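Local coordinates for uncharacterized protein (Bacteroides ovatus, PDB 4ID2) that is of unknown function but belongs to the DUF4738 family and folds into a beta-barrel-like structure of mostly antiparallel strands, at residues D114-P118 and Q119-Y123. Numbering follows the deposited sequence.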
ATOM      1  N   ASP A 114       1.128   2.603  19.171  1.00 41.08           N
ATOM      2  CA  ASP A 114       0.782   1.464  18.338  1.00 41.47           C
ATOM      3  C   ASP A 114       1.122   0.164  19.052  1.00 46.36           C
ATOM      4  O   ASP A 114       0.223  -0.611  19.349  1.00 47.04           O
ATOM      5  CB  ASP A 114       1.491   1.548  16.974  1.00 43.54           C
ATOM      6  CG  ASP A 114       1.069   0.445  16.025  1.00 59.14           C
ATOM      7  OD1 ASP A 114      -0.093   0.468  15.570  1.00 61.07           O
ATOM      8  OD2 ASP A 114       1.890  -0.450  15.756  1.00 69.69           O
ATOM      9  N   LYS A 115       2.402  -0.084  19.317  1.00 43.05           N
ATOM     10  CA  LYS A 115       2.832  -1.327  19.955  1.00 44.19           C
ATOM     11  C   LYS A 115       4.239  -1.199  20.511  1.00 48.57           C
ATOM     12  O   LYS A 115       4.885  -0.167  20.325  1.00 46.84           O
ATOM     13  CB  LYS A 115       2.794  -2.484  18.921  1.00 47.70           C
ATOM     14  CG  LYS A 115       3.810  -2.349  17.775  1.00 57.81           C
ATOM     15  CD  LYS A 115       3.477  -3.280  16.620  1.00 70.90           C
ATOM     16  CE  LYS A 115       4.480  -3.214  15.492  1.00 84.45           C
ATOM     17  NZ  LYS A 115       4.061  -4.046  14.329  1.00 94.78           N
ATOM     18  N   THR A 116       4.708  -2.257  21.182  1.00 47.04           N
ATOM     19  CA  THR A 116       6.075  -2.375  21.680  1.00 48.29           C
ATOM     20  C   THR A 116       6.762  -3.481  20.900  1.00 54.29           C
ATOM     21  O   THR A 116       6.145  -4.512  20.639  1.00 54.92           O
ATOM     22  CB  THR A 116       6.110  -2.664  23.178  1.00 56.45           C
ATOM     23  OG1 THR A 116       5.287  -3.789  23.476  1.00 58.93           O
ATOM     24  CG2 THR A 116       5.713  -1.467  24.013  1.00 52.26           C
ATOM     25  N   THR A 117       8.023  -3.266  20.522  1.00 52.68           N
ATOM     26  CA  THR A 117       8.835  -4.234  19.777  1.00 54.69           C
ATOM     27  C   THR A 117      10.184  -4.361  20.482  1.00 61.19           C
ATOM     28  O   THR A 117      10.483  -3.524  21.335  1.00 61.00           O
ATOM     29  CB  THR A 117       8.989  -3.774  18.304  1.00 62.43           C
ATOM     30  OG1 THR A 117       9.876  -2.652  18.241  1.00 62.72           O
ATOM     31  CG2 THR A 117       7.657  -3.432  17.646  1.00 58.43           C
ATOM     32  N   PRO A 118      11.050  -5.330  20.118  1.00 60.01           N
ATOM     33  CA  PRO A 118      12.379  -5.402  20.763  1.00 61.77           C
ATOM     34  C   PRO A 118      13.205  -4.121  20.567  1.00 66.00           C
ATOM     35  O   PRO A 118      14.019  -3.787  21.427  1.00 65.88           O
ATOM     36  CB  PRO A 118      13.041  -6.608  20.086  1.00 65.45           C
ATOM     37  CG  PRO A 118      11.916  -7.413  19.540  1.00 69.56           C
ATOM     38  CD  PRO A 118      10.883  -6.406  19.123  1.00 62.40           C
ATOM     39  N   GLN A 119      12.976  -3.395  19.448  1.00 62.40           N
ATOM     40  CA  GLN A 119      13.656  -2.130  19.166  1.00 62.09           C
ATOM     41  C   GLN A 119      13.223  -1.073  20.178  1.00 63.83           C
ATOM     42  O   GLN A 119      14.065  -0.496  20.866  1.00 65.12           O
ATOM     43  CB  GLN A 119      13.375  -1.635  17.726  1.00 62.61           C
ATOM     44  CG  GLN A 119      14.304  -2.244  16.670  1.00 86.95           C
ATOM     45  CD  GLN A 119      14.108  -3.729  16.465  1.00114.49           C
ATOM     46  OE1 GLN A 119      13.005  -4.269  16.628  1.00110.27           O
ATOM     47  NE2 GLN A 119      15.165  -4.426  16.061  1.00111.73           N
ATOM     48  N   GLY A 120      11.918  -0.870  20.287  1.00 56.00           N
ATOM     49  CA  GLY A 120      11.367   0.099  21.221  1.00 53.46           C
ATOM     50  C   GLY A 120       9.858   0.236  21.163  1.00 53.64           C
ATOM     51  O   GLY A 120       9.158  -0.636  20.642  1.00 53.71           O
ATOM     52  N   ILE A 121       9.365   1.350  21.697  1.00 46.40           N
ATOM     53  CA  ILE A 121       7.952   1.701  21.741  1.00 43.88           C
ATOM     54  C   ILE A 121       7.619   2.328  20.399  1.00 46.83           C
ATOM     55  O   ILE A 121       8.200   3.355  20.069  1.00 45.84           O
ATOM     56  CB  ILE A 121       7.692   2.670  22.929  1.00 46.42           C
ATOM     57  CG1 ILE A 121       8.114   2.022  24.268  1.00 47.88           C
ATOM     58  CG2 ILE A 121       6.220   3.108  22.975  1.00 45.59           C
ATOM     59  CD1 ILE A 121       8.366   2.975  25.354  1.00 54.63           C
ATOM     60  N   VAL A 122       6.688   1.738  19.636  1.00 42.84           N
ATOM     61  CA  VAL A 122       6.335   2.224  18.305  1.00 41.25           C
ATOM     62  C   VAL A 122       5.039   3.023  18.341  1.00 43.32           C
ATOM     63  O   VAL A 122       4.042   2.567  18.901  1.00 43.37           O
ATOM     64  CB  VAL A 122       6.232   1.055  17.299  1.00 45.25           C
ATOM     65  CG1 VAL A 122       5.861   1.560  15.903  1.00 44.24           C
ATOM     66  CG2 VAL A 122       7.538   0.271  17.256  1.00 46.68           C
ATOM     67  N   TYR A 123       5.057   4.199  17.694  1.00 38.77           N
ATOM     68  CA  TYR A 123       3.902   5.077  17.537  1.00 37.25           C
ATOM     69  C   TYR A 123       3.535   5.153  16.082  1.00 43.04           C
ATOM     70  O   TYR A 123       4.424   5.266  15.246  1.00 43.57           O
ATOM     71  CB  TYR A 123       4.195   6.496  18.038  1.00 37.10           C
ATOM     72  CG  TYR A 123       4.250   6.621  19.542  1.00 38.47           C
ATOM     73  CD1 TYR A 123       5.370   6.212  20.255  1.00 41.34           C
ATOM     74  CD2 TYR A 123       3.191   7.171  20.254  1.00 38.14           C
ATOM     75  CE1 TYR A 123       5.408   6.287  21.646  1.00 42.77           C
ATOM     76  CE2 TYR A 123       3.221   7.257  21.644  1.00 39.25           C
ATOM     77  CZ  TYR A 123       4.345   6.839  22.333  1.00 47.83           C
ATOM     78  OH  TYR A 123       4.386   6.930  23.701  1.00 51.86           O
TER
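Thr117 grips Gly120 O from opposite sides of its carbonyl plane, each donor tilted by only about 25° from it: the backbone N lies 2.9 Å from Gly120 O, and the hydroxyl OG1 at a longer 3.2 Å from the same oxygen. The second flat acceptor, the Val122 peptide, also takes two donors at its oxygen. Asp114 N lies in the carbonyl plane, 2.9 Å from Val122 O, whereas Lys115 N is tilted 23° from it at 3.1 Å from that oxygen. Two residues thus face one, a classic beta bulge, and Val122 N returns a short bond of 2.7 Å to Lys115 O, almost in line with that C=O. Thr117 reaches Gly120 because its OG1 sits between the backbone N and the carbonyl carbon (chi1 72°), which places CG2 beside the backbone N and against Val122. There the two side chains cross at about a right angle, CG2 of Thr117 3.7 Å from CG2 of Val122. Replacing Thr117 by an alanine would probably cost Gly120 O its hydroxyl donor, keeping the bond from the backbone N, and open a gap beside CG2 of Val122. On the other face of the hairpin Thr116 meets Ile121, with Thr116 CG2 4.2 Å from Ile121 CG1. Pro118 and Gln119 make the exposed turn, the bent glutamine chain bringing its amide oxygen near the proline ring. This hairpin end joins strands 107-116 and 121-128 of a four-stranded antiparallel sheet, in which Ile121 and Tyr123 make backbone hydrogen bonds to Ile142 and Ile140 of strand 134-142. Thr116 and Ile121 pack on Phe38 and Phe40 of strand 33-40, Tyr123 OH is hydrogen-bonded to Ser47 OG, and Lys115 forms a salt bridge with Glu109 of a second subunit.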